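Local coordinates for microcompartments protein (Desulfitobacterium hafniense, PDB 3NWG) that probably serves as a shell subunit of bacterial microcompartments, carrying two BMC domains in a single chain, at residues G98-F103 and S136-T141; T102-S107 and R161-D166. All blocks are in the same frame, centred on the assembly; numbering follows the deposited sequence.

Contact 1 of 2, residues G98-F103 and S136-T141; sequences GIIETF and SFVTLT
The phenyl ring of Phe137 meets the neighbouring strand obliquely, its CD2 lying 4.2 Å from CG2 of Ile99, while Ile13 of a second subunit and Glu125 and Arg127 of strand 122-127 also pack against this side chain. CG of Phe137 sits between the backbone N and the carbonyl carbon (chi1 71°), and from there the ring leads away from the partner strand; CB stays close to it, 4.0 Å from CB of Glu101. The other flat group on this face, the carboxylate of Glu101, turns to the second subunit: OE2 accepts a hydrogen bond from Ile13 N there, and OE1 a weak one from Ala14 N. Farther along the same face Ile99 and Thr139 lie side by side and point the same way, with Ile99 CG1 3.7 Å from Thr139 CG2. On the opposite face Ile100 CB rests 3.8 Å from Val138 CG1, and Leu140 CD1 folds over the backbone of Gly98, 3.4 Å from Gly98 O. Helix 105-117 packs against this face through Ser136 and Val138.

Between the faces, strands 96-102 and 136-142 run antiparallel at the centre of the four-stranded sheet of the second BMC domain. Gly98 with Leu140, Ile100 with Val138 and Thr102 with Ser136 are hydrogen-bonded pairs, each closed by two bonds; Ile100 N reaches Val138 O at 2.8 Å. CA-H...O contacts fill in between, such as Ile99 CA to Val138 O at 3.1 Å. The N and O of these six paired residues are thus satisfied within the buried pair, while Ile99 and Glu101 bond to strand 164-170 and Phe137 to strand 122-127. The buried Glu101 carboxylate meets backbone N-H groups at the start of helix 13-26 of the other subunit, a setting that would probably stabilise its negative charge and tie this sheet to the assembly.

Contact 2 of 2, residues T102-S107 and R161-D166; sequences TFSIAS and RGMLVD
Met163, present as selenomethionine, lays its bent side chain against the start of helix 105-117. Its CB lies 3.7 Å from Ser107 CB, and CG, held beside the backbone N (chi1 -79°), stays near the same serine. SE then reaches the N-cap residue, 3.7 Å from Ser104 CB, and also approaches Phe103 CB. At the base of this side chain the carbonyl of Met163 accepts a hydrogen bond from Phe103 N, at 2.8 Å.

Gly162, with positive phi, is the C-prime residue of the Schellman motif that ends helix 144-160; strand 164-170 follows, opening with a classic beta bulge in which Val165 and Asp166 both face Glu101. There Val165 puts CG2 over the centre of the Phe103 ring, a CH-pi contact 3.4 Å from the centroid, the two side chains crossing at about a right angle. Thr102 OG1 donates to Ser104 O at 2.9 Å, and Thr102 CG2 lies 3.9 Å from Met163 O. An alanine at Thr102 would probably leave the Ser104 carbonyl without this donor and the turn into the helix less firmly fixed. Lys135 also packs on both Phe103 and Val165.

Contact 1 is buried in the sheet of the second BMC domain, whereas contact 2 lies at the surface, where the same strand ends. They share Thr102 and Phe103, and strand 96-102 is common ground: one side pairs with strand 136-142, the other with strand 164-170. Glu101 joins the two contacts, since its O and N probably bond to Val165 N and Asp166 O. A ladder of backbone bonds dominates contact 1; contact 2 has a single hydrogen bond across it and relies on ring, selenium and serine contacts around a turn and a helix start. Both touch the second subunit, contact 1 through the Glu101 carboxylate and packing of Ile99 and Phe137, contact 2 chiefly by packing.

Contact 1 of 2, residues G98-F103 and S136-T141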
ATOM      1  N   GLY A  98      -3.061  -0.121 -27.971  1.00 55.12           N
ATOM      2  CA  GLY A  98      -3.153  -1.524 -28.326  1.00 53.56           C
ATOM      3  C   GLY A  98      -2.960  -2.421 -27.118  1.00 52.66           C
ATOM      4  O   GLY A  98      -2.182  -2.113 -26.221  1.00 52.52           O
ATOM      5  N   ILE A  99      -3.698  -3.526 -27.089  1.00 51.87           N
ATOM      6  CA  ILE A  99      -3.603  -4.503 -26.009  1.00 51.21           C
ATOM      7  C   ILE A  99      -3.623  -5.902 -26.606  1.00 50.88           C
ATOM      8  O   ILE A  99      -4.518  -6.222 -27.403  1.00 51.56           O
ATOM      9  CB  ILE A  99      -4.778  -4.393 -25.001  1.00 51.42           C
ATOM     10  CG1 ILE A  99      -4.998  -2.939 -24.549  1.00 51.56           C
ATOM     11  CG2 ILE A  99      -4.537  -5.316 -23.815  1.00 51.10           C
ATOM     12  CD1 ILE A  99      -6.346  -2.684 -23.787  1.00 51.46           C
ATOM     13  N   ILE A 100      -2.641  -6.725 -26.234  1.00 49.51           N
ATOM     14  CA  ILE A 100      -2.646  -8.145 -26.591  1.00 48.65           C
ATOM     15  C   ILE A 100      -2.720  -8.989 -25.331  1.00 48.65           C
ATOM     16  O   ILE A 100      -2.006  -8.728 -24.363  1.00 48.02           O
ATOM     17  CB  ILE A 100      -1.405  -8.554 -27.409  1.00 48.25           C
ATOM     18  CG1 ILE A 100      -1.268  -7.663 -28.643  1.00 47.55           C
ATOM     19  CG2 ILE A 100      -1.486 -10.039 -27.805  1.00 47.72           C
ATOM     20  CD1 ILE A 100       0.056  -7.777 -29.350  1.00 45.20           C
ATOM     21  N   GLU A 101      -3.568 -10.011 -25.359  1.00 48.88           N
ATOM     22  CA  GLU A 101      -3.821 -10.821 -24.183  1.00 49.66           C
ATOM     23  C   GLU A 101      -3.762 -12.295 -24.584  1.00 50.26           C
ATOM     24  O   GLU A 101      -4.477 -12.720 -25.490  1.00 50.93           O
ATOM     25  CB  GLU A 101      -5.174 -10.433 -23.590  1.00 50.45           C
ATOM     26  CG  GLU A 101      -5.643 -11.174 -22.342  1.00 52.81           C
ATOM     27  CD  GLU A 101      -7.159 -10.979 -22.105  1.00 57.36           C
ATOM     28  OE1 GLU A 101      -7.834 -10.388 -22.979  1.00 60.53           O
ATOM     29  OE2 GLU A 101      -7.694 -11.408 -21.063  1.00 58.53           O
ATOM     30  N   THR A 102      -2.880 -13.052 -23.920  1.00 50.38           N
ATOM     31  CA  THR A 102      -2.614 -14.461 -24.243  1.00 50.80           C
ATOM     32  C   THR A 102      -2.767 -15.349 -23.005  1.00 51.37           C
ATOM     33  O   THR A 102      -2.701 -14.865 -21.860  1.00 50.81           O
ATOM     34  CB  THR A 102      -1.176 -14.711 -24.840  1.00 50.27           C
ATOM     35  OG1 THR A 102      -0.189 -14.464 -23.837  1.00 50.32           O
ATOM     36  CG2 THR A 102      -0.885 -13.846 -26.042  1.00 49.18           C
ATOM     37  N   PHE A 103      -2.940 -16.650 -23.268  1.00 51.97           N
ATOM     38  CA  PHE A 103      -3.148 -17.676 -22.253  1.00 52.68           C
ATOM     39  C   PHE A 103      -1.868 -18.130 -21.524  1.00 52.13           C
ATOM     40  O   PHE A 103      -1.945 -18.778 -20.477  1.00 52.48           O
ATOM     41  CB  PHE A 103      -3.847 -18.896 -22.887  1.00 54.51           C
ATOM     42  CG  PHE A 103      -5.334 -18.711 -23.112  1.00 55.30           C
ATOM     43  CD1 PHE A 103      -6.211 -18.578 -22.028  1.00 55.21           C
ATOM     44  CD2 PHE A 103      -5.857 -18.695 -24.404  1.00 57.07           C
ATOM     45  CE1 PHE A 103      -7.581 -18.414 -22.223  1.00 56.87           C
ATOM     46  CE2 PHE A 103      -7.251 -18.526 -24.624  1.00 58.00           C
ATOM     47  CZ  PHE A 103      -8.109 -18.386 -23.524  1.00 58.24           C
ATOM     48  N   SER A 136      -1.976 -13.242 -19.494  1.00 68.58           N
ATOM     49  CA  SER A 136      -1.035 -12.160 -19.431  1.00 64.99           C
ATOM     50  C   SER A 136      -1.426 -11.172 -20.522  1.00 63.03           C
ATOM     51  O   SER A 136      -2.146 -11.536 -21.456  1.00 62.33           O
ATOM     52  CB  SER A 136       0.387 -12.695 -19.645  1.00 64.52           C
ATOM     53  OG  SER A 136       0.703 -13.717 -18.716  1.00 63.71           O
ATOM     54  N   PHE A 137      -0.973  -9.925 -20.398  1.00 60.57           N
ATOM     55  CA  PHE A 137      -1.217  -8.947 -21.439  1.00 58.76           C
ATOM     56  C   PHE A 137      -0.171  -7.849 -21.584  1.00 56.90           C
ATOM     57  O   PHE A 137       0.547  -7.529 -20.638  1.00 56.36           O
ATOM     58  CB  PHE A 137      -2.634  -8.371 -21.346  1.00 60.02           C
ATOM     59  CG  PHE A 137      -2.857  -7.468 -20.180  1.00 62.37           C
ATOM     60  CD1 PHE A 137      -3.448  -7.958 -19.013  1.00 64.36           C
ATOM     61  CD2 PHE A 137      -2.514  -6.109 -20.255  1.00 63.81           C
ATOM     62  CE1 PHE A 137      -3.679  -7.110 -17.924  1.00 67.01           C
ATOM     63  CE2 PHE A 137      -2.734  -5.251 -19.176  1.00 66.10           C
ATOM     64  CZ  PHE A 137      -3.324  -5.748 -18.006  1.00 67.41           C
ATOM     65  N   VAL A 138      -0.088  -7.306 -22.800  1.00 55.15           N
ATOM     66  CA  VAL A 138       0.769  -6.174 -23.116  1.00 53.88           C
ATOM     67  C   VAL A 138      -0.070  -5.028 -23.684  1.00 53.73           C
ATOM     68  O   VAL A 138      -1.002  -5.257 -24.455  1.00 53.09           O
ATOM     69  CB  VAL A 138       1.948  -6.566 -24.067  1.00 53.62           C
ATOM     70  CG1 VAL A 138       1.450  -7.101 -25.390  1.00 52.93           C
ATOM     71  CG2 VAL A 138       2.904  -5.395 -24.289  1.00 53.50           C
ATOM     72  N   THR A 139       0.239  -3.805 -23.249  1.00 53.72           N
ATOM     73  CA  THR A 139      -0.341  -2.601 -23.839  1.00 53.85           C
ATOM     74  C   THR A 139       0.772  -1.781 -24.484  1.00 54.36           C
ATOM     75  O   THR A 139       1.915  -1.781 -24.004  1.00 54.68           O
ATOM     76  CB  THR A 139      -1.072  -1.714 -22.813  1.00 54.65           C
ATOM     77  OG1 THR A 139      -0.139  -1.282 -21.813  1.00 55.38           O
ATOM     78  CG2 THR A 139      -2.243  -2.448 -22.156  1.00 53.17           C
ATOM     79  N   LEU A 140       0.432  -1.097 -25.574  1.00 54.38           N
ATOM     80  CA  LEU A 140       1.361  -0.234 -26.281  1.00 54.98           C
ATOM     81  C   LEU A 140       0.655   0.971 -26.917  1.00 55.99           C
ATOM     82  O   LEU A 140      -0.553   0.949 -27.110  1.00 55.92           O
ATOM     83  CB  LEU A 140       2.182  -1.029 -27.305  1.00 54.60           C
ATOM     84  CG  LEU A 140       1.687  -2.058 -28.349  1.00 53.85           C
ATOM     85  CD1 LEU A 140       0.646  -3.047 -27.857  1.00 52.10           C
ATOM     86  CD2 LEU A 140       1.219  -1.390 -29.612  1.00 54.97           C
ATOM     87  N   THR A 141       1.409   2.032 -27.202  1.00 57.14           N
ATOM     88  CA  THR A 141       0.877   3.174 -27.933  1.00 58.34           C
ATOM     89  C   THR A 141       1.757   3.598 -29.083  1.00 59.17           C
ATOM     90  O   THR A 141       2.893   3.156 -29.212  1.00 59.13           O
ATOM     91  CB  THR A 141       0.679   4.418 -27.053  1.00 59.51           C
ATOM     92  OG1 THR A 141       1.841   4.614 -26.239  1.00 61.18           O
ATOM     93  CG2 THR A 141      -0.501   4.239 -26.186  1.00 59.50           C
TER

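Contact 2 of 2, residues T102-S107 and R161-D166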
ATOM      1  N   THR A 102      -2.880 -13.052 -23.920  1.00 50.38           N
ATOM      2  CA  THR A 102      -2.614 -14.461 -24.243  1.00 50.80           C
ATOM      3  C   THR A 102      -2.767 -15.349 -23.005  1.00 51.37           C
ATOM      4  O   THR A 102      -2.701 -14.865 -21.860  1.00 50.81           O
ATOM      5  CB  THR A 102      -1.176 -14.711 -24.840  1.00 50.27           C
ATOM      6  OG1 THR A 102      -0.189 -14.464 -23.837  1.00 50.32           O
ATOM      7  CG2 THR A 102      -0.885 -13.846 -26.042  1.00 49.18           C
ATOM      8  N   PHE A 103      -2.940 -16.650 -23.268  1.00 51.97           N
ATOM      9  CA  PHE A 103      -3.148 -17.676 -22.253  1.00 52.68           C
ATOM     10  C   PHE A 103      -1.868 -18.130 -21.524  1.00 52.13           C
ATOM     11  O   PHE A 103      -1.945 -18.778 -20.477  1.00 52.48           O
ATOM     12  CB  PHE A 103      -3.847 -18.896 -22.887  1.00 54.51           C
ATOM     13  CG  PHE A 103      -5.334 -18.711 -23.112  1.00 55.30           C
ATOM     14  CD1 PHE A 103      -6.211 -18.578 -22.028  1.00 55.21           C
ATOM     15  CD2 PHE A 103      -5.857 -18.695 -24.404  1.00 57.07           C
ATOM     16  CE1 PHE A 103      -7.581 -18.414 -22.223  1.00 56.87           C
ATOM     17  CE2 PHE A 103      -7.251 -18.526 -24.624  1.00 58.00           C
ATOM     18  CZ  PHE A 103      -8.109 -18.386 -23.524  1.00 58.24           C
ATOM     19  N   SER A 104      -0.699 -17.796 -22.077  1.00 51.14           N
ATOM     20  CA  SER A 104       0.583 -18.212 -21.498  1.00 49.78           C
ATOM     21  C   SER A 104       1.587 -17.064 -21.489  1.00 48.37           C
ATOM     22  O   SER A 104       1.555 -16.191 -22.364  1.00 47.32           O
ATOM     23  CB  SER A 104       1.162 -19.388 -22.282  1.00 50.40           C
ATOM     24  OG  SER A 104       2.038 -18.943 -23.312  1.00 49.30           O
ATOM     25  N   ILE A 105       2.495 -17.091 -20.514  1.00 47.59           N
ATOM     26  CA  ILE A 105       3.514 -16.057 -20.383  1.00 46.51           C
ATOM     27  C   ILE A 105       4.498 -16.099 -21.553  1.00 46.70           C
ATOM     28  O   ILE A 105       4.974 -15.048 -22.018  1.00 46.93           O
ATOM     29  CB  ILE A 105       4.258 -16.179 -19.038  1.00 46.46           C
ATOM     30  CG1 ILE A 105       3.308 -15.861 -17.874  1.00 46.15           C
ATOM     31  CG2 ILE A 105       5.497 -15.275 -19.008  1.00 45.57           C
ATOM     32  CD1 ILE A 105       3.817 -16.249 -16.492  1.00 45.34           C
ATOM     33  N   ALA A 106       4.800 -17.302 -22.039  1.00 46.82           N
ATOM     34  CA  ALA A 106       5.701 -17.444 -23.177  1.00 46.98           C
ATOM     35  C   ALA A 106       5.124 -16.750 -24.417  1.00 47.19           C
ATOM     36  O   ALA A 106       5.774 -15.896 -25.025  1.00 46.94           O
ATOM     37  CB  ALA A 106       5.991 -18.910 -23.461  1.00 47.77           C
ATOM     38  N   SER A 107       3.896 -17.108 -24.782  1.00 47.60           N
ATOM     39  CA  SER A 107       3.250 -16.473 -25.918  1.00 47.82           C
ATOM     40  C   SER A 107       3.156 -14.967 -25.711  1.00 46.79           C
ATOM     41  O   SER A 107       3.350 -14.206 -26.654  1.00 47.00           O
ATOM     42  CB  SER A 107       1.883 -17.072 -26.186  1.00 48.38           C
ATOM     43  OG  SER A 107       1.151 -17.125 -24.985  1.00 50.51           O
ATOM     44  N   ARG A 161      -1.131 -20.866 -32.667  1.00 78.79           N
ATOM     45  CA  ARG A 161      -0.891 -21.840 -31.605  1.00 78.03           C
ATOM     46  C   ARG A 161      -2.049 -21.941 -30.604  1.00 77.04           C
ATOM     47  O   ARG A 161      -1.929 -22.645 -29.593  1.00 77.01           O
ATOM     48  CB  ARG A 161       0.419 -21.522 -30.878  1.00 76.49           C
ATOM     49  CG  ARG A 161       1.547 -21.172 -31.815  1.00 78.11           C
ATOM     50  CD  ARG A 161       2.906 -21.365 -31.183  1.00 81.06           C
ATOM     51  NE  ARG A 161       3.904 -20.471 -31.782  1.00 83.99           N
ATOM     52  CZ  ARG A 161       5.185 -20.781 -32.001  1.00 86.23           C
ATOM     53  NH1 ARG A 161       5.664 -21.988 -31.693  1.00 87.35           N
ATOM     54  NH2 ARG A 161       5.996 -19.877 -32.547  1.00 86.37           N
ATOM     55  N   GLY A 162      -3.162 -21.257 -30.892  1.00 75.89           N
ATOM     56  CA  GLY A 162      -4.318 -21.220 -29.991  1.00 74.55           C
ATOM     57  C   GLY A 162      -4.012 -20.684 -28.595  1.00 72.05           C
ATOM     58  O   GLY A 162      -4.670 -21.058 -27.614  1.00 72.38           O
HETATM   59  N   MSE A 163      -3.012 -19.806 -28.505  1.00 69.19           N
HETATM   60  CA  MSE A 163      -2.592 -19.204 -27.240  1.00 66.62           C
HETATM   61  C   MSE A 163      -3.162 -17.791 -27.042  1.00 65.06           C
HETATM   62  O   MSE A 163      -2.964 -17.186 -25.986  1.00 64.12           O
HETATM   63  CB  MSE A 163      -1.060 -19.135 -27.186  1.00 65.87           C
HETATM   64  CG  MSE A 163      -0.348 -20.426 -26.827  1.00 66.20           C
HETATM   65 SE   MSE A 163      -0.787 -20.982 -25.026  0.70 67.42          SE
HETATM   66  CE  MSE A 163      -2.112 -22.357 -25.500  1.00 68.23           C
ATOM     67  N   LEU A 164      -3.857 -17.272 -28.058  1.00 64.43           N
ATOM     68  CA  LEU A 164      -4.323 -15.882 -28.080  1.00 62.39           C
ATOM     69  C   LEU A 164      -5.739 -15.744 -27.521  1.00 62.54           C
ATOM     70  O   LEU A 164      -6.695 -16.356 -28.037  1.00 63.93           O
ATOM     71  CB  LEU A 164      -4.246 -15.333 -29.513  1.00 62.51           C
ATOM     72  CG  LEU A 164      -4.840 -13.993 -30.004  1.00 61.89           C
ATOM     73  CD1 LEU A 164      -6.316 -14.091 -30.362  1.00 62.10           C
ATOM     74  CD2 LEU A 164      -4.582 -12.822 -29.041  1.00 60.68           C
ATOM     75  N   VAL A 165      -5.864 -14.946 -26.462  1.00 60.67           N
ATOM     76  CA  VAL A 165      -7.173 -14.659 -25.874  1.00 60.44           C
ATOM     77  C   VAL A 165      -7.877 -13.624 -26.752  1.00 59.92           C
ATOM     78  O   VAL A 165      -8.967 -13.868 -27.257  1.00 60.52           O
ATOM     79  CB  VAL A 165      -7.080 -14.165 -24.393  1.00 60.10           C
ATOM     80  CG1 VAL A 165      -8.482 -13.807 -23.832  1.00 59.95           C
ATOM     81  CG2 VAL A 165      -6.345 -15.197 -23.495  1.00 59.29           C
ATOM     82  N   ASP A 166      -7.231 -12.477 -26.942  1.00 57.97           N
ATOM     83  CA  ASP A 166      -7.783 -11.452 -27.788  1.00 57.51           C
ATOM     84  C   ASP A 166      -6.882 -10.218 -27.828  1.00 55.76           C
ATOM     85  O   ASP A 166      -5.878 -10.146 -27.115  1.00 55.23           O
ATOM     86  CB  ASP A 166      -9.212 -11.091 -27.336  1.00 58.61           C
ATOM     87  CG  ASP A 166     -10.178 -10.905 -28.513  1.00 60.06           C
ATOM     88  OD1 ASP A 166      -9.773 -10.354 -29.561  1.00 60.99           O
ATOM     89  OD2 ASP A 166     -11.350 -11.313 -28.391  1.00 61.51           O
TER